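Local coordinates for protein iron transport multicopper oxidase FET3 (Saccharomyces cerevisiae, PDB 1ZPU) that oxidises ferrous to ferric iron with four copper ions, reducing dioxygen to water, as part of high-affinity iron uptake, and also oxidises cuprous ions, at residues W33-V44 with G115-K123; L64-G74 with M89-Y97. All coordinates share one frame; numbering follows the deposited sequence.

Interaction 1: residues W33-V44 with G115-K123. With NAG (2-acetamido-2-deoxy-beta-D-glucopyranose), chain K; NAG (2-acetamido-2-deoxy-beta-D-glucopyranose), chain G; NAG (2-acetamido-2-deoxy-beta-D-glucopyranose), chain B.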
loop_
_atom_site.group_PDB
_atom_site.type_symbol
_atom_site.label_atom_id
_atom_site.label_comp_id
_atom_site.label_asym_id
_atom_site.label_seq_id
_atom_site.Cartn_x
_atom_site.Cartn_y
_atom_site.Cartn_z
ATOM N N TRP A 33 -11.167 13.311 -2.182
ATOM C CA TRP A 33 -10.124 13.954 -1.377
ATOM C C TRP A 33 -9.084 14.660 -2.253
ATOM O O TRP A 33 -8.896 14.285 -3.408
ATOM C CB TRP A 33 -9.471 12.922 -0.461
ATOM C CG TRP A 33 -10.312 12.610 0.735
ATOM C CD1 TRP A 33 -11.559 12.036 0.743
ATOM C CD2 TRP A 33 -9.982 12.864 2.100
ATOM N NE1 TRP A 33 -12.023 11.931 2.032
ATOM C CE2 TRP A 33 -11.072 12.428 2.884
ATOM C CE3 TRP A 33 -8.876 13.427 2.737
ATOM C CZ2 TRP A 33 -11.086 12.544 4.281
ATOM C CZ3 TRP A 33 -8.886 13.539 4.112
ATOM C CH2 TRP A 33 -9.989 13.099 4.875
ATOM N N PRO A 34 -8.424 15.700 -1.725
ATOM C CA PRO A 34 -7.490 16.489 -2.535
ATOM C C PRO A 34 -6.204 15.742 -2.870
ATOM O O PRO A 34 -5.888 14.742 -2.229
ATOM C CB PRO A 34 -7.149 17.656 -1.614
ATOM C CG PRO A 34 -7.331 17.107 -0.243
ATOM C CD PRO A 34 -8.505 16.205 -0.342
ATOM N N ASP A 35 -5.462 16.232 -3.856
ATOM C CA ASP A 35 -4.105 15.748 -4.078
ATOM C C ASP A 35 -3.097 16.776 -3.604
ATOM O O ASP A 35 -3.291 17.980 -3.799
ATOM C CB ASP A 35 -3.863 15.425 -5.548
ATOM C CG ASP A 35 -4.930 14.503 -6.132
ATOM O OD1 ASP A 35 -5.224 13.418 -5.541
ATOM O OD2 ASP A 35 -5.475 14.884 -7.203
ATOM N N ILE A 36 -2.018 16.303 -2.985
ATOM C CA ILE A 36 -0.936 17.184 -2.535
ATOM C C ILE A 36 0.218 17.165 -3.530
ATOM O O ILE A 36 0.638 16.101 -3.982
ATOM C CB ILE A 36 -0.402 16.766 -1.153
ATOM C CG1 ILE A 36 -1.515 16.806 -0.107
ATOM C CG2 ILE A 36 0.710 17.693 -0.722
ATOM C CD1 ILE A 36 -1.197 16.001 1.147
ATOM N N THR A 37 0.726 18.348 -3.863
ATOM C CA THR A 37 1.927 18.453 -4.679
ATOM C C THR A 37 2.919 19.371 -3.971
ATOM O O THR A 37 2.615 20.535 -3.701
ATOM C CB THR A 37 1.593 18.939 -6.107
ATOM O OG1 THR A 37 0.614 18.067 -6.685
ATOM C CG2 THR A 37 2.818 18.928 -6.993
ATOM N N VAL A 38 4.089 18.828 -3.640
ATOM C CA VAL A 38 5.128 19.613 -2.967
ATOM C C VAL A 38 6.478 19.473 -3.680
ATOM O O VAL A 38 6.622 18.646 -4.594
ATOM C CB VAL A 38 5.265 19.246 -1.463
ATOM C CG1 VAL A 38 3.934 19.391 -0.758
ATOM C CG2 VAL A 38 5.796 17.833 -1.295
ATOM N N ASN A 39 7.450 20.285 -3.265
ATOM C CA ASN A 39 8.810 20.191 -3.760
ATOM C C ASN A 39 9.715 19.440 -2.792
ATOM O O ASN A 39 9.474 19.438 -1.583
ATOM C CB ASN A 39 9.374 21.585 -3.990
ATOM C CG ASN A 39 9.028 22.136 -5.354
ATOM O OD1 ASN A 39 9.540 21.673 -6.377
ATOM N ND2 ASN A 39 8.164 23.142 -5.380
ATOM N N LYS A 40 10.760 18.813 -3.327
ATOM C CA LYS A 40 11.767 18.145 -2.515
ATOM C C LYS A 40 12.132 19.025 -1.322
ATOM O O LYS A 40 12.440 20.210 -1.475
ATOM C CB LYS A 40 13.008 17.850 -3.368
ATOM C CG LYS A 40 14.113 17.032 -2.681
ATOM C CD LYS A 40 13.700 15.560 -2.517
ATOM C CE LYS A 40 14.898 14.637 -2.218
ATOM N NZ LYS A 40 16.070 14.794 -3.151
ATOM N N GLY A 41 12.071 18.443 -0.129
ATOM C CA GLY A 41 12.471 19.143 1.083
ATOM C C GLY A 41 11.452 20.102 1.679
ATOM O O GLY A 41 11.764 20.805 2.633
ATOM N N ASP A 42 10.238 20.144 1.131
ATOM C CA ASP A 42 9.162 20.939 1.731
ATOM C C ASP A 42 8.620 20.315 3.022
ATOM O O ASP A 42 8.795 19.117 3.273
ATOM C CB ASP A 42 8.023 21.178 0.731
ATOM C CG ASP A 42 8.332 22.292 -0.261
ATOM O OD1 ASP A 42 9.393 22.939 -0.134
ATOM O OD2 ASP A 42 7.501 22.532 -1.168
ATOM N N ARG A 43 7.983 21.144 3.841
ATOM C CA ARG A 43 7.315 20.679 5.046
ATOM C C ARG A 43 5.816 20.561 4.781
ATOM O O ARG A 43 5.208 21.453 4.209
ATOM C CB ARG A 43 7.585 21.624 6.221
ATOM C CG ARG A 43 6.953 21.170 7.530
ATOM C CD ARG A 43 7.396 22.004 8.726
ATOM N NE ARG A 43 8.818 21.850 9.031
ATOM C CZ ARG A 43 9.351 20.817 9.677
ATOM N NH1 ARG A 43 8.586 19.822 10.099
ATOM N NH2 ARG A 43 10.658 20.783 9.904
ATOM N N VAL A 44 5.233 19.442 5.193
ATOM C CA VAL A 44 3.790 19.235 5.080
ATOM C C VAL A 44 3.194 19.126 6.472
ATOM O O VAL A 44 3.617 18.289 7.273
ATOM C CB VAL A 44 3.423 17.962 4.244
ATOM C CG1 VAL A 44 1.916 17.807 4.127
ATOM C CG2 VAL A 44 4.039 18.011 2.849
ATOM N N GLY A 115 -13.268 5.824 0.454
ATOM C CA GLY A 115 -13.006 7.110 -0.200
ATOM C C GLY A 115 -11.862 7.956 0.334
ATOM O O GLY A 115 -11.445 8.916 -0.334
ATOM N N MET A 116 -11.350 7.614 1.520
ATOM C CA MET A 116 -10.325 8.439 2.191
ATOM C C MET A 116 -8.922 8.147 1.655
ATOM O O MET A 116 -8.136 7.406 2.274
ATOM C CB MET A 116 -10.396 8.263 3.707
ATOM C CG MET A 116 -9.522 9.170 4.497
ATOM S SD MET A 116 -9.932 9.035 6.274
ATOM C CE MET A 116 -8.497 9.798 6.995
ATOM N N LYS A 117 -8.611 8.749 0.512
ATOM C CA LYS A 117 -7.373 8.469 -0.203
ATOM C C LYS A 117 -7.177 9.525 -1.295
ATOM O O LYS A 117 -8.141 10.083 -1.813
ATOM C CB LYS A 117 -7.405 7.067 -0.811
ATOM C CG LYS A 117 -8.549 6.861 -1.808
ATOM C CD LYS A 117 -8.920 5.388 -1.978
ATOM C CE LYS A 117 -9.538 5.092 -3.355
ATOM N NZ LYS A 117 -10.261 3.776 -3.348
ATOM N N GLY A 118 -5.918 9.791 -1.631
ATOM C CA GLY A 118 -5.544 10.883 -2.511
ATOM C C GLY A 118 -4.086 10.760 -2.894
ATOM O O GLY A 118 -3.333 10.027 -2.255
ATOM N N LEU A 119 -3.685 11.480 -3.936
ATOM C CA LEU A 119 -2.318 11.431 -4.425
ATOM C C LEU A 119 -1.385 12.414 -3.725
ATOM O O LEU A 119 -1.789 13.488 -3.297
ATOM C CB LEU A 119 -2.294 11.671 -5.933
ATOM C CG LEU A 119 -3.047 10.693 -6.838
ATOM C CD1 LEU A 119 -2.701 10.965 -8.269
ATOM C CD2 LEU A 119 -2.724 9.256 -6.523
ATOM N N PHE A 120 -0.121 12.031 -3.631
ATOM C CA PHE A 120 0.909 12.852 -3.017
ATOM C C PHE A 120 2.092 12.881 -3.975
ATOM O O PHE A 120 2.810 11.883 -4.104
ATOM C CB PHE A 120 1.320 12.235 -1.681
ATOM C CG PHE A 120 2.112 13.156 -0.798
ATOM C CD1 PHE A 120 3.410 13.538 -1.143
ATOM C CD2 PHE A 120 1.565 13.618 0.406
ATOM C CE1 PHE A 120 4.137 14.393 -0.317
ATOM C CE2 PHE A 120 2.286 14.476 1.243
ATOM C CZ PHE A 120 3.573 14.862 0.889
ATOM N N ILE A 121 2.282 14.012 -4.651
ATOM C CA ILE A 121 3.336 14.137 -5.650
ATOM C C ILE A 121 4.456 15.023 -5.166
ATOM O O ILE A 121 4.215 16.160 -4.719
ATOM C CB ILE A 121 2.790 14.666 -7.013
ATOM C CG1 ILE A 121 2.341 13.507 -7.878
ATOM C CG2 ILE A 121 3.848 15.405 -7.788
ATOM C CD1 ILE A 121 0.943 13.081 -7.616
ATOM N N ILE A 122 5.680 14.510 -5.260
ATOM C CA ILE A 122 6.867 15.313 -4.968
ATOM C C ILE A 122 7.678 15.514 -6.243
ATOM O O ILE A 122 8.107 14.540 -6.867
ATOM C CB ILE A 122 7.749 14.658 -3.880
ATOM C CG1 ILE A 122 6.915 14.325 -2.643
ATOM C CG2 ILE A 122 8.909 15.571 -3.515
ATOM C CD1 ILE A 122 7.557 13.307 -1.742
ATOM N N LYS A 123 7.881 16.769 -6.634
ATOM C CA LYS A 123 8.686 17.052 -7.829
ATOM C C LYS A 123 10.160 17.196 -7.501
ATOM O O LYS A 123 10.519 17.653 -6.403
ATOM C CB LYS A 123 8.241 18.326 -8.550
ATOM C CG LYS A 123 6.769 18.397 -8.901
ATOM C CD LYS A 123 6.034 19.291 -7.910
ATOM C CE LYS A 123 6.437 20.767 -8.046
ATOM N NZ LYS A 123 6.046 21.543 -6.827
HETATM C C1 NAG K . 6.019 21.201 12.932
HETATM C C2 NAG K . 5.861 21.986 14.238
HETATM C C3 NAG K . 6.963 23.032 14.324
HETATM C C4 NAG K . 8.316 22.340 14.228
HETATM C C5 NAG K . 8.390 21.275 13.127
HETATM C C6 NAG K . 9.593 20.359 13.356
HETATM C C7 NAG K . 3.859 23.503 13.965
HETATM C C8 NAG K . 4.359 24.922 14.114
HETATM N N2 NAG K . 4.530 22.514 14.547
HETATM O O3 NAG K . 6.892 23.698 15.571
HETATM O O4 NAG K . 9.308 23.322 14.033
HETATM O O5 NAG K . 7.221 20.468 13.063
HETATM O O6 NAG K . 9.767 20.116 14.738
HETATM O O7 NAG K . 2.823 23.279 13.348
HETATM C C1 NAG G . -7.333 12.447 -12.733
HETATM C C2 NAG G . -7.279 13.445 -13.895
HETATM C C3 NAG G . -5.957 14.203 -13.893
HETATM C C4 NAG G . -5.603 14.791 -12.523
HETATM C C5 NAG G . -5.767 13.724 -11.461
HETATM C C6 NAG G . -5.666 14.409 -10.115
HETATM C C7 NAG G . -8.356 13.156 -16.074
HETATM C C8 NAG G . -8.279 12.569 -17.466
HETATM N N2 NAG G . -7.469 12.764 -15.160
HETATM O O3 NAG G . -6.054 15.251 -14.817
HETATM O O4 NAG G . -4.237 15.164 -12.441
HETATM O O5 NAG G . -7.042 13.145 -11.543
HETATM O O6 NAG G . -5.701 13.471 -9.069
HETATM O O7 NAG G . -9.232 13.979 -15.819
HETATM C C1 NAG B . -3.939 16.550 -12.659
HETATM C C2 NAG B . -2.525 16.781 -12.147
HETATM C C3 NAG B . -2.100 18.222 -12.408
HETATM C C4 NAG B . -2.323 18.670 -13.848
HETATM C C5 NAG B . -3.702 18.236 -14.336
HETATM C C6 NAG B . -3.828 18.399 -15.843
HETATM C C7 NAG B . -1.819 15.477 -10.208
HETATM C C8 NAG B . -1.972 15.280 -8.727
HETATM N N2 NAG B . -2.436 16.539 -10.718
HETATM O O3 NAG B . -0.748 18.376 -12.047
HETATM O O4 NAG B . -2.305 20.077 -13.860
HETATM O O5 NAG B . -3.959 16.883 -14.032
HETATM O O6 NAG B . -5.095 17.930 -16.244
HETATM O O7 NAG B . -1.159 14.690 -10.893
#

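Interaction 2: residues L64-G74 with M89-Y97. With NAG (2-acetamido-2-deoxy-beta-D-glucopyranose), chain C; NAG (2-acetamido-2-deoxy-beta-D-glucopyranose), chain K.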
loop_
_atom_site.group_PDB
_atom_site.type_symbol
_atom_site.label_atom_id
_atom_site.label_comp_id
_atom_site.label_asym_id
_atom_site.label_seq_id
_atom_site.Cartn_x
_atom_site.Cartn_y
_atom_site.Cartn_z
ATOM N N LEU A 64 6.606 7.346 1.738
ATOM C CA LEU A 64 7.444 8.325 2.394
ATOM C C LEU A 64 8.242 7.660 3.510
ATOM O O LEU A 64 7.711 6.853 4.268
ATOM C CB LEU A 64 6.564 9.454 2.912
ATOM C CG LEU A 64 6.260 10.633 1.972
ATOM C CD1 LEU A 64 5.883 10.263 0.546
ATOM C CD2 LEU A 64 5.206 11.533 2.581
ATOM N N PHE A 65 9.527 7.977 3.593
ATOM C CA PHE A 65 10.433 7.250 4.484
ATOM C C PHE A 65 10.335 7.677 5.941
ATOM O O PHE A 65 10.783 6.957 6.833
ATOM C CB PHE A 65 11.880 7.365 3.998
ATOM C CG PHE A 65 12.137 6.689 2.668
ATOM C CD1 PHE A 65 11.408 5.561 2.282
ATOM C CD2 PHE A 65 13.121 7.169 1.814
ATOM C CE1 PHE A 65 11.639 4.947 1.064
ATOM C CE2 PHE A 65 13.357 6.552 0.599
ATOM C CZ PHE A 65 12.623 5.440 0.226
ATOM N N GLN A 66 9.759 8.857 6.172
ATOM C CA GLN A 66 9.552 9.403 7.512
ATOM C C GLN A 66 10.826 9.336 8.363
ATOM O O GLN A 66 10.779 9.084 9.566
ATOM C CB GLN A 66 8.357 8.711 8.201
ATOM C CG GLN A 66 7.002 8.800 7.447
ATOM C CD GLN A 66 6.467 10.234 7.292
ATOM O OE1 GLN A 66 6.958 11.184 7.923
ATOM N NE2 GLN A 66 5.448 10.390 6.452
ATOM N N ASN A 67 11.963 9.576 7.712
ATOM C CA ASN A 67 13.288 9.487 8.326
ATOM C C ASN A 67 13.404 10.469 9.476
ATOM O O ASN A 67 13.354 11.672 9.264
ATOM C CB ASN A 67 14.358 9.773 7.267
ATOM C CG ASN A 67 15.706 9.174 7.604
ATOM O OD1 ASN A 67 16.130 9.171 8.757
ATOM N ND2 ASN A 67 16.400 8.688 6.580
ATOM N N GLY A 68 13.530 9.951 10.693
ATOM C CA GLY A 68 13.637 10.792 11.884
ATOM C C GLY A 68 12.310 11.216 12.494
ATOM O O GLY A 68 12.290 11.834 13.559
ATOM N N THR A 69 11.204 10.882 11.832
ATOM C CA THR A 69 9.872 11.259 12.291
ATOM C C THR A 69 8.877 10.097 12.183
ATOM O O THR A 69 7.786 10.259 11.636
ATOM C CB THR A 69 9.316 12.457 11.484
ATOM O OG1 THR A 69 9.396 12.176 10.079
ATOM C CG2 THR A 69 10.072 13.739 11.793
ATOM N N ALA A 70 9.258 8.929 12.712
ATOM C CA ALA A 70 8.407 7.713 12.717
ATOM C C ALA A 70 6.989 7.950 13.238
ATOM O O ALA A 70 6.031 7.359 12.763
ATOM C CB ALA A 70 9.070 6.600 13.521
ATOM N N SER A 71 6.871 8.817 14.228
ATOM C CA SER A 71 5.594 9.228 14.791
ATOM C C SER A 71 4.565 9.653 13.731
ATOM O O SER A 71 3.365 9.678 13.988
ATOM C CB SER A 71 5.861 10.380 15.771
ATOM O OG SER A 71 4.729 11.208 15.910
ATOM N N MET A 72 5.039 9.996 12.541
ATOM C CA MET A 72 4.173 10.600 11.532
ATOM C C MET A 72 3.735 9.616 10.450
ATOM O O MET A 72 3.054 10.006 9.501
ATOM C CB MET A 72 4.846 11.815 10.873
ATOM C CG MET A 72 5.292 12.917 11.823
ATOM S SD MET A 72 3.921 13.673 12.705
ATOM C CE MET A 72 4.797 14.673 13.917
ATOM N N ASP A 73 4.109 8.346 10.601
ATOM C CA ASP A 73 3.830 7.331 9.586
ATOM C C ASP A 73 2.351 6.986 9.467
ATOM O O ASP A 73 1.903 6.520 8.421
ATOM C CB ASP A 73 4.621 6.057 9.858
ATOM C CG ASP A 73 4.707 5.160 8.638
ATOM O OD1 ASP A 73 4.911 5.696 7.529
ATOM O OD2 ASP A 73 4.578 3.929 8.797
ATOM N N GLY A 74 1.607 7.199 10.547
ATOM C CA GLY A 74 0.150 7.060 10.532
ATOM C C GLY A 74 -0.416 5.655 10.607
ATOM O O GLY A 74 -1.469 5.387 10.055
ATOM N N MET A 89 -5.389 15.219 14.959
ATOM C CA MET A 89 -3.969 14.907 14.942
ATOM C C MET A 89 -3.231 15.766 13.912
ATOM O O MET A 89 -3.724 15.988 12.804
ATOM C CB MET A 89 -3.738 13.405 14.745
ATOM C CG MET A 89 -2.330 13.020 14.287
ATOM S SD MET A 89 -1.675 11.437 14.870
ATOM C CE MET A 89 -3.129 10.427 14.985
ATOM N N LEU A 90 -2.069 16.276 14.307
ATOM C CA LEU A 90 -1.225 17.030 13.407
ATOM C C LEU A 90 -0.131 16.136 12.857
ATOM O O LEU A 90 0.683 15.603 13.607
ATOM C CB LEU A 90 -0.637 18.257 14.102
ATOM C CG LEU A 90 0.431 19.050 13.339
ATOM C CD1 LEU A 90 -0.083 19.625 12.008
ATOM C CD2 LEU A 90 0.978 20.138 14.221
ATOM N N TYR A 91 -0.140 15.962 11.542
ATOM C CA TYR A 91 0.917 15.256 10.835
ATOM C C TYR A 91 1.900 16.302 10.317
ATOM O O TYR A 91 1.559 17.106 9.456
ATOM C CB TYR A 91 0.326 14.405 9.695
ATOM C CG TYR A 91 -0.461 13.197 10.180
ATOM C CD1 TYR A 91 -1.848 13.239 10.300
ATOM C CD2 TYR A 91 0.189 12.014 10.533
ATOM C CE1 TYR A 91 -2.578 12.128 10.761
ATOM C CE2 TYR A 91 -0.525 10.895 10.989
ATOM C CZ TYR A 91 -1.909 10.958 11.104
ATOM O OH TYR A 91 -2.607 9.849 11.556
ATOM N N ASN A 92 3.111 16.294 10.861
ATOM C CA ASN A 92 4.082 17.345 10.621
ATOM C C ASN A 92 5.399 16.706 10.249
ATOM O O ASN A 92 6.083 16.150 11.100
ATOM C CB ASN A 92 4.225 18.173 11.894
ATOM C CG ASN A 92 5.024 19.448 11.702
ATOM O OD1 ASN A 92 5.749 19.616 10.711
ATOM N ND2 ASN A 92 4.875 20.368 12.663
ATOM N N PHE A 93 5.743 16.768 8.970
ATOM C CA PHE A 93 6.921 16.073 8.458
ATOM C C PHE A 93 7.518 16.767 7.249
ATOM O O PHE A 93 6.834 17.499 6.543
ATOM C CB PHE A 93 6.598 14.612 8.129
ATOM C CG PHE A 93 5.561 14.436 7.051
ATOM C CD1 PHE A 93 5.935 14.268 5.724
ATOM C CD2 PHE A 93 4.211 14.413 7.361
ATOM C CE1 PHE A 93 4.975 14.090 4.717
ATOM C CE2 PHE A 93 3.250 14.240 6.358
ATOM C CZ PHE A 93 3.633 14.077 5.038
ATOM N N THR A 94 8.804 16.528 7.021
ATOM C CA THR A 94 9.492 17.045 5.846
ATOM C C THR A 94 9.619 15.928 4.833
ATOM O O THR A 94 9.295 14.771 5.122
ATOM C CB THR A 94 10.885 17.549 6.178
ATOM O OG1 THR A 94 11.100 17.442 7.585
ATOM C CG2 THR A 94 11.041 18.990 5.757
ATOM N N VAL A 95 10.092 16.275 3.645
ATOM C CA VAL A 95 10.162 15.322 2.552
ATOM C C VAL A 95 11.562 15.383 1.907
ATOM O O VAL A 95 11.739 15.772 0.752
ATOM C CB VAL A 95 8.944 15.551 1.628
ATOM C CG1 VAL A 95 9.323 15.649 0.177
ATOM C CG2 VAL A 95 7.912 14.461 1.874
ATOM N N ASP A 96 12.566 15.008 2.695
ATOM C CA ASP A 96 13.956 15.155 2.283
ATOM C C ASP A 96 14.500 13.956 1.517
ATOM O O ASP A 96 15.528 14.066 0.850
ATOM C CB ASP A 96 14.827 15.454 3.491
ATOM C CG ASP A 96 14.586 16.851 4.044
ATOM O OD1 ASP A 96 15.107 17.842 3.462
ATOM O OD2 ASP A 96 13.874 16.949 5.071
ATOM N N TYR A 97 13.809 12.821 1.597
ATOM C CA TYR A 97 14.371 11.571 1.095
ATOM C C TYR A 97 13.524 10.905 0.022
ATOM O O TYR A 97 13.874 9.827 -0.467
ATOM C CB TYR A 97 14.636 10.616 2.260
ATOM C CG TYR A 97 15.574 11.185 3.306
ATOM C CD1 TYR A 97 15.075 11.834 4.435
ATOM C CD2 TYR A 97 16.967 11.078 3.165
ATOM C CE1 TYR A 97 15.940 12.363 5.407
ATOM C CE2 TYR A 97 17.841 11.599 4.134
ATOM C CZ TYR A 97 17.317 12.239 5.249
ATOM O OH TYR A 97 18.153 12.753 6.203
HETATM C C1 NAG C . 17.776 8.390 6.910
HETATM C C2 NAG C . 18.124 7.708 5.586
HETATM C C3 NAG C . 19.602 7.338 5.496
HETATM C C4 NAG C . 20.487 8.543 5.844
HETATM C C5 NAG C . 19.989 9.200 7.145
HETATM C C6 NAG C . 20.775 10.456 7.492
HETATM C C7 NAG C . 16.386 6.525 4.349
HETATM C C8 NAG C . 15.464 5.341 4.320
HETATM N N2 NAG C . 17.289 6.544 5.344
HETATM O O3 NAG C . 19.867 6.917 4.179
HETATM O O4 NAG C . 21.864 8.185 5.895
HETATM O O5 NAG C . 18.607 9.533 7.040
HETATM O O6 NAG C . 20.593 11.410 6.469
HETATM O O7 NAG C . 16.283 7.410 3.486
HETATM C C1 NAG K . 6.019 21.201 12.932
HETATM C C2 NAG K . 5.861 21.986 14.238
HETATM C C3 NAG K . 6.963 23.032 14.324
HETATM C C4 NAG K . 8.316 22.340 14.228
HETATM C C5 NAG K . 8.390 21.275 13.127
HETATM C C6 NAG K . 9.593 20.359 13.356
HETATM C C7 NAG K . 3.859 23.503 13.965
HETATM C C8 NAG K . 4.359 24.922 14.114
HETATM N N2 NAG K . 4.530 22.514 14.547
HETATM O O3 NAG K . 6.892 23.698 15.571
HETATM O O4 NAG K . 9.308 23.322 14.033
HETATM O O5 NAG K . 7.221 20.468 13.063
HETATM O O6 NAG K . 9.767 20.116 14.738
HETATM O O7 NAG K . 2.823 23.279 13.348
#

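Interaction 1: residues W33-V44 with G115-K123
I36-N39 runs parallel to K117-K123, the short axes 16° apart, with I36 beside F120 and T37 beside I121. Backbone bonds alternate between the strands, from I36 N to L119 O (2.8 Å) and I121 N to I36 O, then V38 N to I121 O and K123 N to V38 O, ending with K40 N on K123 O. This is the edge pairing of one sheet in the first plastocyanin-like domain.

I36, V38, F120 and I122 point into the domain. I36 CD1 comes within 3.7 Å of F120 CD2, while V44 CG2 meets the ring's edge at CZ, 3.7 Å away. On the other face T37 CG2 lies alongside I121 CG2, and the K123 chain, bent at chi2 and chi3, crosses T37 at about a right angle, its CD 3.4 Å from T37 CG2.

Before the strand, W33 lays its six-membered ring against M116: M116 CG stands over the face, 4.0 Å from the centroid of the W33 six-membered ring, and M116 SD lies obliquely in a Met-aromatic contact. Extension of M116 from CG anti to its own amide nitrogen (chi1 -173°) carries the thioether along the ring, while W33 NE1 bonds to I25 O. An alanine at W33 would probably cost M116 its aromatic platform and leave I25 O without this donor, giving the thioether more room to turn.

D35 OD1 accepts L119 N at 2.9 Å on its anti side, 23° out of the carboxylate plane, so a carboxylate extends the backbone pairing by one bond; OD2 faces a glycan sugar. The chemistry thus divides by face: apolar packing inside, aliphatic, polar and sugar contacts outside.

Interaction 2: residues L64-G74 with M89-Y97
L64 and F93 meet where the L64-G74 loop lies against strand 89-94 in the cupredoxin fold of the first plastocyanin-like domain. L64 CD2 comes up obliquely to F93 at CE1, the two side chains crossing at about a right angle; CD2 also lies 4.0 Å from V95 CG2, and outside the two segments L64 touches F120. Q66 brings its amide over the same ring: NE2 sits above the centre, 3.9 Å from the plane, with the amide and ring planes 77° apart, and OE1 lies 3.5 Å from F93 CB. F93 has CG between its backbone N and carbonyl carbon (chi1 62°), which sets the ring under the Q66 amide and beside L64 CD2.

Toward the start of the strand, M72 of the loop bends at chi2 (-63°) and brings SD to N92 N, a weak but nearly straight bond of 3.3 Å. The carbonyl O of M72 lies at the edge of the Y91 ring, 3.6 Å from CD2, and Y91 OH is held by Q80 and M59 N.

The loop is shaped by a type II turn from Q66 to T69 and then a short 3-10 segment. Just beyond M72, D73 O bonds to H60, a ligand of the type 2 copper, and D73 OD2 to H397, a ligand of a type 3 copper, so D73 lies in the second shell of the copper cluster. On the strand, N92 carries a glycan on ND2, while its OD1 pairs with R43. The Q66-T69 turn carries a second glycan, on N67, whose ND2 lies over the centre of the Y97 ring; Y97 OH reaches that sugar's O6 at 2.8 Å, either hydroxyl able to donate.

How the interactions relate
Interaction 1 joins two neighbouring strands of one sheet, whereas interaction 2 lays a loop over the edge strand of the other. The two meet through the backbone: V44 N to F93 O and G41 N to V95 O are probable hydrogen bonds, at 2.9 and 2.8 Å. Between the sheets F120 touches both F93 and L64, so both contacts share the apolar interior between the sheets. Interaction 1 is mostly buried and rests on regular main-chain bonding; interaction 2 is only partly buried, with no backbone pairing between its segments, and depends on side-chain packing and one weak sulfur bond. Sugars border both, and R43 lies against the sugar that N92 carries.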